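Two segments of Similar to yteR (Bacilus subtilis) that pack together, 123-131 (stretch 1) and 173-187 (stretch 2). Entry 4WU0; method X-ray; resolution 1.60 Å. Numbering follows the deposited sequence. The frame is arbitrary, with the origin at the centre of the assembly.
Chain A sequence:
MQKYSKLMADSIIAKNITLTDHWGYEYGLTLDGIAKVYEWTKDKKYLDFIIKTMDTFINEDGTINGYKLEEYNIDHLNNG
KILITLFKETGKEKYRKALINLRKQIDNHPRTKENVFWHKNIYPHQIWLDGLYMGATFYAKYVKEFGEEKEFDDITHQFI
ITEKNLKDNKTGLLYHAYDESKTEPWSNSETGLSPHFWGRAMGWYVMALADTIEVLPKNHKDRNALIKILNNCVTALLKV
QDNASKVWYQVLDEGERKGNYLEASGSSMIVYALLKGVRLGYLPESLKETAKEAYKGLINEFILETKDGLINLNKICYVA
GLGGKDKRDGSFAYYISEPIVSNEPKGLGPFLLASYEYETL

Stretch 1 (123-131) YPHQIWLDG
Stretch 2 173-187: LLYHAYDESKTEPWS

Two short strands, 126-128 and 177-179, run antiparallel (174° between their directions, axes 4.7 Å apart at closest approach). I127 faces Y178 in a hydrogen-bonded pair, CA-CA 5.2 Å; Q126 with D179 (CA-CA 4.4 Å) and W128 with A177 (CA-CA 4.2 Å) are the non-hydrogen-bonded pairs beside it. I127 and Y178 close both their backbone bonds, I127 N to Y178 O and Y178 N to I127 O, each 2.9 Å. The ladder continues past the strands at both ends: E180 N donates to H125 O at 2.9 Å, and L129 N to H176 O at 2.9 Å, nearly straight at 170°. Strand residues hold phi near -110° in stretch 1 and -113° to -150° in stretch 2. Before Q126, a type II turn from Y123 puts H125 at phi/psi 73/11; after D179, a type I turn carries the chain to K182.

Q126, W128, A177 and D179 share one face of the sheet, and its polar groups are closely accounted for. Q126 (chi1 m, chi2 t, chi3 35°) sends NE2 to E184 OE2 at 2.9 Å, while its OE1 accepts from W128 NE1 at 3.0 Å and from water 3 at 2.8 Å. That water in turn accepts from W186 NE1 at 3.0 Å, so one amide links both indoles. Water 1 accepts from Q126 NE2 (3.0 Å) and donates to P124 O (2.7 Å) and D179 OD2 (3.0 Å). D179, chi1 t, organises its own loop: OD1 accepts from S181 N at 3.0 Å and S181 OG at 2.8 Å, and OD2 from E184 N at 2.9 Å and T183 N at 3.1 Å. By holding E184 N, D179 helps fix the backbone of the residue that receives the amide.

W128 (chi1 m, chi2 17°) spends NE1 on Q126 and offers a face to A177, whose CB lies 4.0 Å from the centroid of the five-membered ring. H176, chi1 t, points its CA-to-CB bond away, yet its ring end returns: NE2 makes a weak bond to D130 OD1 at 3.2 Å, and water 4 joins H176 NE2 (2.8 Å) to D130 OD2 (2.7 Å).

On the other face the pairing is apolar, I127 CD1 (chi1 m, chi2 t) meeting the edge of the Y178 ring (chi1 t) at CD2, 4.0 Å away. L129 CD1 similarly reaches L174 CB at 3.9 Å. At the more exposed end, water 2 bridges H125 ND1 (2.7 Å) and E180 OE1 (3.1 Å).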

ATOM      1  N   TYR A 123      18.922  -1.552   4.251  1.00 17.56           N
ATOM      2  CA  TYR A 123      18.484  -2.940   4.082  1.00 16.67           C
ATOM      3  C   TYR A 123      19.028  -3.533   2.784  1.00 17.01           C
ATOM      4  O   TYR A 123      18.287  -3.899   1.861  1.00 17.36           O
ATOM      5  CB  TYR A 123      16.958  -3.026   4.121  1.00 16.34           C
ATOM      6  CG  TYR A 123      16.349  -2.578   5.433  1.00 15.22           C
ATOM      7  CD1 TYR A 123      16.818  -3.077   6.646  1.00 19.71           C
ATOM      8  CD2 TYR A 123      15.332  -1.649   5.459  1.00 17.19           C
ATOM      9  CE1 TYR A 123      16.273  -2.659   7.857  1.00 20.88           C
ATOM     10  CE2 TYR A 123      14.780  -1.214   6.672  1.00 20.55           C
ATOM     11  CZ  TYR A 123      15.256  -1.727   7.857  1.00 21.47           C
ATOM     12  OH  TYR A 123      14.704  -1.298   9.044  1.00 22.91           O
ATOM     13  N   PRO A 124      20.345  -3.631   2.703  1.00 17.44           N
ATOM     14  CA  PRO A 124      20.938  -4.046   1.429  1.00 17.66           C
ATOM     15  C   PRO A 124      20.510  -5.440   1.038  1.00 17.95           C
ATOM     16  O   PRO A 124      20.423  -6.306   1.901  1.00 18.83           O
ATOM     17  CB  PRO A 124      22.436  -4.022   1.719  1.00 21.66           C
ATOM     18  CG  PRO A 124      22.539  -4.200   3.182  1.00 23.63           C
ATOM     19  CD  PRO A 124      21.355  -3.480   3.761  1.00 22.63           C
ATOM     20  N   HIS A 125      20.245  -5.629  -0.254  1.00 17.21           N
ATOM     21  CA  HIS A 125      19.919  -6.925  -0.848  1.00 17.17           C
ATOM     22  C   HIS A 125      18.523  -7.407  -0.498  1.00 16.93           C
ATOM     23  O   HIS A 125      18.200  -8.553  -0.783  1.00 18.29           O
ATOM     24  CB  HIS A 125      20.940  -8.006  -0.453  1.00 18.30           C
ATOM     25  CG  HIS A 125      22.356  -7.527  -0.454  1.00 19.11           C
ATOM     26  ND1 HIS A 125      22.990  -7.081  -1.591  1.00 19.60           N
ATOM     27  CD2 HIS A 125      23.246  -7.392   0.553  1.00 22.91           C
ATOM     28  CE1 HIS A 125      24.222  -6.704  -1.288  1.00 22.73           C
ATOM     29  NE2 HIS A 125      24.403  -6.890   0.005  1.00 23.25           N
ATOM     30  N   GLN A 126      17.699  -6.537   0.085  1.00 15.64           N
ATOM     31  CA  GLN A 126      16.387  -6.948   0.595  1.00 14.96           C
ATOM     32  C   GLN A 126      15.234  -6.438  -0.254  1.00 14.28           C
ATOM     33  O   GLN A 126      15.202  -5.275  -0.645  1.00 15.47           O
ATOM     34  CB  GLN A 126      16.197  -6.479   2.036  1.00 14.84           C
ATOM     35  CG  GLN A 126      17.182  -7.116   2.986  1.00 15.55           C
ATOM     36  CD  GLN A 126      17.106  -6.579   4.389  1.00 15.79           C
ATOM     37  OE1 GLN A 126      16.022  -6.241   4.897  1.00 15.83           O
ATOM     38  NE2 GLN A 126      18.267  -6.479   5.035  1.00 18.94           N
ATOM     39  N   ILE A 127      14.279  -7.324  -0.520  1.00 15.36           N
ATOM     40  CA  ILE A 127      13.025  -6.952  -1.146  1.00 13.55           C
ATOM     41  C   ILE A 127      11.938  -7.164  -0.103  1.00 14.28           C
ATOM     42  O   ILE A 127      11.753  -8.280   0.367  1.00 14.34           O
ATOM     43  CB  ILE A 127      12.689  -7.822  -2.362  1.00 14.19           C
ATOM     44  CG1 ILE A 127      13.797  -7.706  -3.419  1.00 16.01           C
ATOM     45  CG2 ILE A 127      11.328  -7.403  -2.944  1.00 16.79           C
ATOM     46  CD1 ILE A 127      13.689  -8.723  -4.543  1.00 18.32           C
ATOM     47  N   TRP A 128      11.225  -6.108   0.270  1.00 14.58           N
ATOM     48  CA  TRP A 128      10.034  -6.240   1.117  1.00 13.48           C
ATOM     49  C   TRP A 128       8.802  -5.924   0.278  1.00 13.20           C
ATOM     50  O   TRP A 128       8.840  -5.024  -0.584  1.00 13.65           O
ATOM     51  CB  TRP A 128      10.033  -5.264   2.291  1.00 14.28           C
ATOM     52  CG  TRP A 128      11.217  -5.248   3.229  1.00 13.56           C
ATOM     53  CD1 TRP A 128      12.474  -5.762   3.032  1.00 17.80           C
ATOM     54  CD2 TRP A 128      11.236  -4.625   4.518  1.00 12.85           C
ATOM     55  NE1 TRP A 128      13.263  -5.498   4.137  1.00 14.41           N
ATOM     56  CE2 TRP A 128      12.527  -4.798   5.055  1.00 13.96           C
ATOM     57  CE3 TRP A 128      10.282  -3.933   5.267  1.00 15.26           C
ATOM     58  CZ2 TRP A 128      12.884  -4.308   6.310  1.00 15.04           C
ATOM     59  CZ3 TRP A 128      10.635  -3.456   6.504  1.00 15.83           C
ATOM     60  CH2 TRP A 128      11.923  -3.638   7.019  1.00 16.44           C
ATOM     61  N   LEU A 129       7.717  -6.659   0.506  1.00 13.89           N
ATOM     62  CA  LEU A 129       6.510  -6.459  -0.303  1.00 13.41           C
ATOM     63  C   LEU A 129       6.061  -4.999  -0.258  1.00 14.03           C
ATOM     64  O   LEU A 129       5.593  -4.466  -1.281  1.00 14.42           O
ATOM     65  CB  LEU A 129       5.360  -7.356   0.174  1.00 13.15           C
ATOM     66  CG  LEU A 129       5.484  -8.862  -0.065  1.00 13.76           C
ATOM     67  CD1 LEU A 129       4.273  -9.594   0.410  1.00 16.08           C
ATOM     68  CD2 LEU A 129       5.739  -9.135  -1.544  1.00 13.43           C
ATOM     69  N   ASP A 130       6.155  -4.369   0.918  1.00 13.98           N
ATOM     70  CA  ASP A 130       5.752  -2.978   1.078  1.00 15.10           C
ATOM     71  C   ASP A 130       6.311  -2.106  -0.044  1.00 13.13           C
ATOM     72  O   ASP A 130       5.625  -1.214  -0.533  1.00 14.53           O
ATOM     73  CB  ASP A 130       6.243  -2.352   2.415  1.00 17.10           C
ATOM     74  CG  ASP A 130       6.021  -3.218   3.639  1.00 20.87           C
ATOM     75  OD1 ASP A 130       6.247  -4.425   3.585  1.00 18.80           O
ATOM     76  OD2 ASP A 130       5.642  -2.658   4.696  1.00 22.77           O
ATOM     77  N   GLY A 131       7.577  -2.323  -0.417  1.00 12.83           N
ATOM     78  CA  GLY A 131       8.262  -1.481  -1.375  1.00 13.78           C
ATOM     79  C   GLY A 131       7.695  -1.476  -2.775  1.00 15.48           C
ATOM     80  O   GLY A 131       7.872  -0.516  -3.516  1.00 16.39           O
ATOM     81  N   LEU A 173       0.554 -17.660  -0.866  1.00 16.01           N
ATOM     82  CA  LEU A 173       0.809 -16.385  -0.220  1.00 15.19           C
ATOM     83  C   LEU A 173       2.277 -15.993  -0.396  1.00 14.83           C
ATOM     84  O   LEU A 173       3.119 -16.842  -0.709  1.00 15.75           O
ATOM     85  CB  LEU A 173       0.432 -16.465   1.259  1.00 15.20           C
ATOM     86  CG  LEU A 173      -1.036 -16.773   1.570  1.00 16.71           C
ATOM     87  CD1 LEU A 173      -1.206 -17.092   3.041  1.00 18.19           C
ATOM     88  CD2 LEU A 173      -1.958 -15.606   1.200  1.00 15.47           C
ATOM     89  N   LEU A 174       2.574 -14.705  -0.213  1.00 16.15           N
ATOM     90  CA  LEU A 174       3.943 -14.205  -0.300  1.00 14.90           C
ATOM     91  C   LEU A 174       4.406 -13.720   1.064  1.00 13.60           C
ATOM     92  O   LEU A 174       3.677 -13.037   1.790  1.00 13.81           O
ATOM     93  CB  LEU A 174       4.066 -13.047  -1.310  1.00 14.77           C
ATOM     94  CG  LEU A 174       4.061 -13.386  -2.800  1.00 17.08           C
ATOM     95  CD1 LEU A 174       2.715 -13.893  -3.246  1.00 22.97           C
ATOM     96  CD2 LEU A 174       4.474 -12.179  -3.640  1.00 21.26           C
ATOM     97  N   TYR A 175       5.618 -14.108   1.421  1.00 14.00           N
ATOM     98  CA  TYR A 175       6.218 -13.686   2.670  1.00 13.67           C
ATOM     99  C   TYR A 175       6.514 -12.195   2.645  1.00 13.18           C
ATOM    100  O   TYR A 175       6.693 -11.595   1.592  1.00 15.57           O
ATOM    101  CB  TYR A 175       7.507 -14.459   2.928  1.00 14.13           C
ATOM    102  CG  TYR A 175       7.308 -15.931   3.105  1.00 14.77           C
ATOM    103  CD1 TYR A 175       7.003 -16.462   4.344  1.00 15.02           C
ATOM    104  CD2 TYR A 175       7.420 -16.797   2.030  1.00 15.21           C
ATOM    105  CE1 TYR A 175       6.813 -17.829   4.505  1.00 15.86           C
ATOM    106  CE2 TYR A 175       7.219 -18.151   2.189  1.00 15.91           C
ATOM    107  CZ  TYR A 175       6.918 -18.652   3.426  1.00 17.51           C
ATOM    108  OH  TYR A 175       6.734 -20.003   3.588  1.00 22.41           O
ATOM    109  N   HIS A 176       6.607 -11.609   3.831  1.00 13.58           N
ATOM    110  CA  HIS A 176       6.808 -10.175   4.000  1.00 12.67           C
ATOM    111  C   HIS A 176       8.095  -9.683   3.297  1.00 12.94           C
ATOM    112  O   HIS A 176       8.079  -8.683   2.585  1.00 13.64           O
ATOM    113  CB  HIS A 176       6.866  -9.898   5.497  1.00 12.79           C
ATOM    114  CG  HIS A 176       6.961  -8.452   5.878  1.00 12.57           C
ATOM    115  ND1 HIS A 176       6.976  -8.052   7.198  1.00 16.09           N
ATOM    116  CD2 HIS A 176       7.059  -7.322   5.143  1.00 14.34           C
ATOM    117  CE1 HIS A 176       7.085  -6.739   7.255  1.00 16.47           C
ATOM    118  NE2 HIS A 176       7.116  -6.269   6.026  1.00 16.57           N
ATOM    119  N   ALA A 177       9.194 -10.412   3.471  1.00 13.08           N
ATOM    120  CA  ALA A 177      10.484  -9.960   2.966  1.00 13.25           C
ATOM    121  C   ALA A 177      11.416 -11.098   2.588  1.00 13.82           C
ATOM    122  O   ALA A 177      11.242 -12.257   3.009  1.00 14.15           O
ATOM    123  CB  ALA A 177      11.169  -9.076   4.005  1.00 14.66           C
ATOM    124  N   TYR A 178      12.443 -10.712   1.831  1.00 14.98           N
ATOM    125  CA  TYR A 178      13.424 -11.600   1.222  1.00 14.68           C
ATOM    126  C   TYR A 178      14.783 -10.913   1.311  1.00 18.33           C
ATOM    127  O   TYR A 178      14.890  -9.737   0.975  1.00 16.28           O
ATOM    128  CB  TYR A 178      13.045 -11.812  -0.249  1.00 14.87           C
ATOM    129  CG  TYR A 178      14.076 -12.464  -1.125  1.00 15.62           C
ATOM    130  CD1 TYR A 178      14.505 -13.761  -0.893  1.00 16.06           C
ATOM    131  CD2 TYR A 178      14.604 -11.786  -2.218  1.00 19.30           C
ATOM    132  CE1 TYR A 178      15.451 -14.363  -1.717  1.00 16.87           C
ATOM    133  CE2 TYR A 178      15.539 -12.384  -3.050  1.00 19.59           C
ATOM    134  CZ  TYR A 178      15.951 -13.671  -2.797  1.00 19.55           C
ATOM    135  OH  TYR A 178      16.884 -14.257  -3.635  1.00 20.94           O
ATOM    136  N   ASP A 179      15.804 -11.636   1.771  1.00 15.85           N
ATOM    137  CA  ASP A 179      17.179 -11.154   1.768  1.00 17.34           C
ATOM    138  C   ASP A 179      17.981 -12.006   0.786  1.00 17.96           C
ATOM    139  O   ASP A 179      18.319 -13.149   1.067  1.00 19.64           O
ATOM    140  CB  ASP A 179      17.812 -11.273   3.152  1.00 17.56           C
ATOM    141  CG  ASP A 179      19.211 -10.700   3.203  1.00 20.06           C
ATOM    142  OD1 ASP A 179      19.729 -10.266   2.159  1.00 19.90           O
ATOM    143  OD2 ASP A 179      19.809 -10.696   4.289  1.00 25.45           O
ATOM    144  N   GLU A 180      18.284 -11.436  -0.365  1.00 17.25           N
ATOM    145  CA  GLU A 180      19.011 -12.143  -1.416  1.00 20.82           C
ATOM    146  C   GLU A 180      20.364 -12.654  -0.922  1.00 22.06           C
ATOM    147  O   GLU A 180      20.868 -13.673  -1.397  1.00 23.15           O
ATOM    148  CB  GLU A 180      19.195 -11.170  -2.578  1.00 23.58           C
ATOM    149  CG  GLU A 180      20.061 -11.604  -3.684  1.00 34.06           C
ATOM    150  CD  GLU A 180      19.909 -10.669  -4.845  1.00 34.66           C
ATOM    151  OE1 GLU A 180      20.687  -9.684  -4.942  1.00 22.38           O
ATOM    152  OE2 GLU A 180      18.969 -10.908  -5.626  1.00 31.38           O
ATOM    153  N   SER A 181      20.935 -11.953   0.055  1.00 19.16           N
ATOM    154  CA  SER A 181      22.253 -12.292   0.564  1.00 20.27           C
ATOM    155  C   SER A 181      22.136 -13.347   1.650  1.00 21.14           C
ATOM    156  O   SER A 181      23.125 -13.963   2.025  1.00 25.45           O
ATOM    157  CB  SER A 181      22.958 -11.045   1.095  1.00 24.72           C
ATOM    158  OG  SER A 181      22.467 -10.661   2.363  1.00 23.66           O
ATOM    159  N   LYS A 182      20.913 -13.534   2.139  1.00 23.54           N
ATOM    160  CA  LYS A 182      20.598 -14.501   3.188  1.00 24.77           C
ATOM    161  C   LYS A 182      21.453 -14.295   4.446  1.00 30.70           C
ATOM    162  O   LYS A 182      21.779 -15.252   5.150  1.00 36.60           O
ATOM    163  CB  LYS A 182      20.738 -15.939   2.668  1.00 34.01           C
ATOM    164  CG  LYS A 182      19.862 -16.266   1.441  1.00 34.68           C
ATOM    165  CD  LYS A 182      19.910 -17.749   1.094  1.00 43.54           C
ATOM    166  CE  LYS A 182      19.518 -18.012  -0.363  1.00 51.20           C
ATOM    167  NZ  LYS A 182      19.893 -19.405  -0.802  1.00 53.93           N
ATOM    168  N   THR A 183      21.792 -13.043   4.733  1.00 23.34           N
ATOM    169  CA  THR A 183      22.626 -12.730   5.891  1.00 28.34           C
ATOM    170  C   THR A 183      21.828 -12.270   7.120  1.00 24.61           C
ATOM    171  O   THR A 183      22.268 -12.489   8.238  1.00 28.35           O
ATOM    172  CB  THR A 183      23.686 -11.677   5.550  1.00 32.55           C
ATOM    173  OG1 THR A 183      23.052 -10.489   5.100  1.00 36.67           O
ATOM    174  CG2 THR A 183      24.618 -12.188   4.458  1.00 38.57           C
ATOM    175  N   GLU A 184      20.674 -11.641   6.932  1.00 24.82           N
ATOM    176  CA  GLU A 184      19.847 -11.232   8.067  1.00 23.24           C
ATOM    177  C   GLU A 184      19.409 -12.444   8.901  1.00 25.68           C
ATOM    178  O   GLU A 184      19.054 -13.493   8.350  1.00 20.42           O
ATOM    179  CB  GLU A 184      18.591 -10.488   7.602  1.00 20.46           C
ATOM    180  CG  GLU A 184      18.836  -9.075   7.075  1.00 23.84           C
ATOM    181  CD  GLU A 184      18.958  -7.998   8.165  1.00 26.72           C
ATOM    182  OE1 GLU A 184      18.795  -8.302   9.373  1.00 26.92           O
ATOM    183  OE2 GLU A 184      19.222  -6.828   7.800  1.00 31.67           O
ATOM    184  N   PRO A 185      19.431 -12.303  10.235  1.00 24.96           N
ATOM    185  CA  PRO A 185      19.034 -13.413  11.105  1.00 24.16           C
ATOM    186  C   PRO A 185      17.577 -13.838  10.946  1.00 22.42           C
ATOM    187  O   PRO A 185      17.242 -14.972  11.307  1.00 26.68           O
ATOM    188  CB  PRO A 185      19.268 -12.861  12.524  1.00 30.72           C
ATOM    189  CG  PRO A 185      20.193 -11.741  12.370  1.00 33.33           C
ATOM    190  CD  PRO A 185      19.963 -11.162  11.003  1.00 29.21           C
ATOM    191  N   TRP A 186      16.727 -12.955  10.437  1.00 20.68           N
ATOM    192  CA  TRP A 186      15.338 -13.297  10.185  1.00 19.93           C
ATOM    193  C   TRP A 186      15.141 -14.101   8.906  1.00 19.58           C
ATOM    194  O   TRP A 186      14.050 -14.621   8.669  1.00 19.27           O
ATOM    195  CB  TRP A 186      14.456 -12.047  10.135  1.00 18.52           C
ATOM    196  CG  TRP A 186      14.867 -10.985   9.149  1.00 16.17           C
ATOM    197  CD1 TRP A 186      15.528  -9.830   9.441  1.00 21.03           C
ATOM    198  CD2 TRP A 186      14.631 -10.958   7.717  1.00 15.67           C
ATOM    199  NE1 TRP A 186      15.703  -9.085   8.299  1.00 19.16           N
ATOM    200  CE2 TRP A 186      15.172  -9.756   7.231  1.00 16.50           C
ATOM    201  CE3 TRP A 186      14.016 -11.833   6.812  1.00 16.66           C
ATOM    202  CZ2 TRP A 186      15.125  -9.406   5.880  1.00 15.86           C
ATOM    203  CZ3 TRP A 186      13.962 -11.483   5.479  1.00 18.95           C
ATOM    204  CH2 TRP A 186      14.513 -10.284   5.022  1.00 18.11           C
ATOM    205  N   SER A 187      16.181 -14.194   8.081  1.00 20.21           N
ATOM    206  CA  SER A 187      16.041 -14.772   6.752  1.00 19.27           C
ATOM    207  C   SER A 187      16.346 -16.258   6.784  1.00 18.80           C
ATOM    208  O   SER A 187      17.289 -16.701   7.438  1.00 20.27           O
ATOM    209  CB  SER A 187      16.917 -14.049   5.724  1.00 20.01           C
ATOM    210  OG  SER A 187      18.283 -14.400   5.845  1.00 20.77           O
TER
HETATM  211  O   HOH W   1      20.805  -7.835   4.074  1.00 18.98           O
HETATM  212  O   HOH W   2      21.816  -6.992  -3.992  1.00 24.29           O
HETATM  213  O   HOH W   3      15.997  -6.191   7.689  1.00 17.26           O
HETATM  214  O   HOH W   4       7.257  -3.506   6.684  1.00 22.02           O